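Local coordinates for replication initiator protein (Staphylococcus aureus subsp. aureus, PDB 4PTA), which probably initiates replication of staphylococcal multiresistance plasmids by binding and assembling at the plasmid replication origin, at residues A[22-26]-A[113-119]. Numbering follows the deposited sequence.
Sequences VFFTN and PAITKND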
ATOM      1  N   VAL A  22      -8.557  -9.007   9.616  1.00 27.44           N
ATOM      2  CA  VAL A  22      -8.944  -9.595  10.891  1.00 28.72           C
ATOM      3  C   VAL A  22     -10.461  -9.533  11.067  1.00 30.09           C
ATOM      4  O   VAL A  22     -11.032 -10.294  11.843  1.00 30.96           O
ATOM      5  CB  VAL A  22      -8.218  -8.936  12.090  1.00 23.29           C
ATOM      6  CG1 VAL A  22      -8.568  -7.459  12.188  1.00 28.56           C
ATOM      7  CG2 VAL A  22      -8.568  -9.656  13.375  1.00 28.43           C
ATOM      8  N   PHE A  23     -11.115  -8.642  10.326  1.00 24.45           N
ATOM      9  CA  PHE A  23     -12.574  -8.576  10.347  1.00 34.03           C
ATOM     10  C   PHE A  23     -13.197  -9.885   9.856  1.00 30.34           C
ATOM     11  O   PHE A  23     -14.413 -10.052   9.901  1.00 35.80           O
ATOM     12  CB  PHE A  23     -13.091  -7.411   9.493  1.00 23.91           C
ATOM     13  CG  PHE A  23     -12.952  -6.061  10.141  1.00 26.27           C
ATOM     14  CD1 PHE A  23     -12.331  -5.924  11.370  1.00 26.71           C
ATOM     15  CD2 PHE A  23     -13.451  -4.926   9.518  1.00 26.91           C
ATOM     16  CE1 PHE A  23     -12.204  -4.678  11.963  1.00 28.53           C
ATOM     17  CE2 PHE A  23     -13.332  -3.679  10.108  1.00 22.12           C
ATOM     18  CZ  PHE A  23     -12.707  -3.555  11.330  1.00 24.18           C
ATOM     19  N   PHE A  24     -12.364 -10.809   9.390  1.00 22.35           N
ATOM     20  CA  PHE A  24     -12.858 -12.028   8.768  1.00 29.44           C
ATOM     21  C   PHE A  24     -12.251 -13.282   9.392  1.00 37.75           C
ATOM     22  O   PHE A  24     -12.367 -14.378   8.848  1.00 39.40           O
ATOM     23  CB  PHE A  24     -12.608 -11.979   7.257  1.00 27.77           C
ATOM     24  CG  PHE A  24     -13.225 -10.779   6.589  1.00 30.67           C
ATOM     25  CD1 PHE A  24     -12.559  -9.566   6.563  1.00 24.35           C
ATOM     26  CD2 PHE A  24     -14.480 -10.860   6.010  1.00 24.54           C
ATOM     27  CE1 PHE A  24     -13.128  -8.465   5.973  1.00 19.24           C
ATOM     28  CE2 PHE A  24     -15.050  -9.761   5.414  1.00 27.14           C
ATOM     29  CZ  PHE A  24     -14.375  -8.562   5.396  1.00 26.56           C
ATOM     30  N   THR A  25     -11.615 -13.117  10.548  1.00 36.03           N
ATOM     31  CA  THR A  25     -11.037 -14.247  11.267  1.00 39.32           C
ATOM     32  C   THR A  25     -11.365 -14.182  12.760  1.00 40.14           C
ATOM     33  O   THR A  25     -11.627 -15.205  13.393  1.00 44.52           O
ATOM     34  CB  THR A  25      -9.506 -14.324  11.074  1.00 39.79           C
ATOM     35  OG1 THR A  25      -8.904 -13.098  11.502  1.00 41.27           O
ATOM     36  CG2 THR A  25      -9.158 -14.560   9.613  1.00 39.70           C
ATOM     37  N   ASN A  26     -11.354 -12.976  13.320  1.00 36.79           N
ATOM     38  CA  ASN A  26     -11.654 -12.787  14.738  1.00 43.16           C
ATOM     39  C   ASN A  26     -13.153 -12.844  15.015  1.00 50.86           C
ATOM     40  O   ASN A  26     -13.925 -12.096  14.414  1.00 47.04           O
ATOM     41  CB  ASN A  26     -11.083 -11.461  15.238  1.00 39.07           C
ATOM     42  CG  ASN A  26     -11.078 -11.359  16.754  1.00 52.05           C
ATOM     43  OD1 ASN A  26     -12.130 -11.287  17.389  1.00 46.51           O
ATOM     44  ND2 ASN A  26      -9.883 -11.339  17.340  1.00 46.61           N
ATOM     45  N   PRO A 113      -8.057  -2.577  15.246  1.00 30.90           N
ATOM     46  CA  PRO A 113      -8.556  -3.857  15.751  1.00 26.49           C
ATOM     47  C   PRO A 113      -7.539  -4.584  16.621  1.00 35.48           C
ATOM     48  O   PRO A 113      -6.365  -4.216  16.665  1.00 36.53           O
ATOM     49  CB  PRO A 113      -8.808  -4.657  14.475  1.00 34.92           C
ATOM     50  CG  PRO A 113      -7.855  -4.077  13.479  1.00 28.97           C
ATOM     51  CD  PRO A 113      -7.758  -2.622  13.801  1.00 22.63           C
ATOM     52  N   ALA A 114      -8.001  -5.619  17.310  1.00 35.42           N
ATOM     53  CA  ALA A 114      -7.115  -6.466  18.085  1.00 34.86           C
ATOM     54  C   ALA A 114      -6.639  -7.639  17.238  1.00 35.48           C
ATOM     55  O   ALA A 114      -7.249  -7.978  16.223  1.00 39.66           O
ATOM     56  CB  ALA A 114      -7.816  -6.958  19.339  1.00 30.81           C
ATOM     57  N   ILE A 115      -5.539  -8.248  17.655  1.00 41.85           N
ATOM     58  CA  ILE A 115      -5.005  -9.416  16.976  1.00 39.17           C
ATOM     59  C   ILE A 115      -4.646 -10.458  18.020  1.00 46.39           C
ATOM     60  O   ILE A 115      -4.128 -10.123  19.084  1.00 54.35           O
ATOM     61  CB  ILE A 115      -3.756  -9.064  16.148  1.00 42.00           C
ATOM     62  CG1 ILE A 115      -4.128  -8.140  14.989  1.00 41.00           C
ATOM     63  CG2 ILE A 115      -3.090 -10.326  15.616  1.00 34.68           C
ATOM     64  CD1 ILE A 115      -4.849  -8.841  13.859  1.00 33.73           C
ATOM     65  N   THR A 116      -4.943 -11.717  17.719  1.00 36.25           N
ATOM     66  CA  THR A 116      -4.610 -12.819  18.611  1.00 39.39           C
ATOM     67  C   THR A 116      -3.786 -13.846  17.859  1.00 47.27           C
ATOM     68  O   THR A 116      -3.781 -13.863  16.629  1.00 40.97           O
ATOM     69  CB  THR A 116      -5.865 -13.522  19.144  1.00 45.32           C
ATOM     70  OG1 THR A 116      -6.529 -14.201  18.068  1.00 49.55           O
ATOM     71  CG2 THR A 116      -6.813 -12.516  19.795  1.00 29.74           C
ATOM     72  N   LYS A 117      -3.091 -14.701  18.603  1.00 47.75           N
ATOM     73  CA  LYS A 117      -2.311 -15.774  17.997  1.00 51.16           C
ATOM     74  C   LYS A 117      -3.155 -16.578  17.010  1.00 47.17           C
ATOM     75  O   LYS A 117      -2.645 -17.077  16.009  1.00 40.09           O
ATOM     76  CB  LYS A 117      -1.737 -16.701  19.071  1.00 55.47           C
ATOM     77  CG  LYS A 117      -0.713 -16.051  19.989  1.00 74.27           C
ATOM     78  CD  LYS A 117      -0.085 -17.087  20.914  1.00 91.32           C
ATOM     79  CE  LYS A 117       0.908 -16.459  21.880  1.00 94.94           C
ATOM     80  NZ  LYS A 117       1.570 -17.489  22.730  1.00 78.08           N
ATOM     81  N   ASN A 118      -4.450 -16.701  17.293  1.00 50.91           N
ATOM     82  CA  ASN A 118      -5.342 -17.428  16.401  1.00 44.22           C
ATOM     83  C   ASN A 118      -5.629 -16.636  15.133  1.00 52.29           C
ATOM     84  O   ASN A 118      -5.628 -17.193  14.038  1.00 51.49           O
ATOM     85  CB  ASN A 118      -6.645 -17.808  17.106  1.00 57.16           C
ATOM     86  CG  ASN A 118      -7.493 -18.768  16.286  1.00 66.79           C
ATOM     87  OD1 ASN A 118      -7.200 -19.965  16.210  1.00 66.55           O
ATOM     88  ND2 ASN A 118      -8.548 -18.248  15.666  1.00 55.57           N
ATOM     89  N   ASP A 119      -5.871 -15.335  15.285  1.00 46.59           N
ATOM     90  CA  ASP A 119      -6.035 -14.459  14.132  1.00 43.69           C
ATOM     91  C   ASP A 119      -4.857 -14.638  13.184  1.00 49.11           C
ATOM     92  O   ASP A 119      -5.035 -14.852  11.986  1.00 42.26           O
ATOM     93  CB  ASP A 119      -6.141 -12.998  14.568  1.00 38.90           C
ATOM     94  CG  ASP A 119      -7.458 -12.688  15.249  1.00 48.03           C
ATOM     95  OD1 ASP A 119      -8.497 -13.196  14.781  1.00 49.95           O
ATOM     96  OD2 ASP A 119      -7.455 -11.939  16.250  1.00 41.72           O
TER
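Asn26 and Thr25 meet the carboxylate of Asp119, which belongs to a capping box at the start of helix 117-127. Thr116 is the N-cap of that helix. Asp119 N donates to Thr116 OG1 at 3.1 Å, nearly straight at 168°. In return Thr116 N donates to Asp119 OD2 at 2.9 Å, on the anti side of the oxygen and somewhat out of the carboxylate plane. The syn lone pair of Asp119 OD2 is used by Asn26 ND2, at 2.7 Å. The Asp119 oxygen lies close to the amide plane of Asn26, although the two flat groups are turned 34° apart. Two N-H donors grip OD2 and probably help hold the carboxylate in its rotation. Asn26 stands at the N-cap of helix 27-30, and its OD1 accepts from Asn28 N. One amide thus caps its own helix and ties it to the first turn of helix 117-127. The other oxygen, Asp119 OD1, receives a weak bond from Thr25 OG1 at 3.3 Å.

Val22 fills the buried apolar side. Val22 CG1 lies between its backbone N and carbonyl carbon (chi1 62°) and meets Pro113 CB at 3.6 Å. CG2 lies against the carboxylate carbon of Asp119, and Ile115 CD1 comes up against CB. Tyr29 touches both Val22 and Pro113. The contact joins the loop after strand 16-20, within the HTH-clan RepA N-terminal region, to the C-terminal helix. Packing thins toward solvent at Thr116 and Ala114. Thr116 is exposed and offers the loop little more than a methyl group, with Thr116 CG2 4.1 Å from Asn26 ND2.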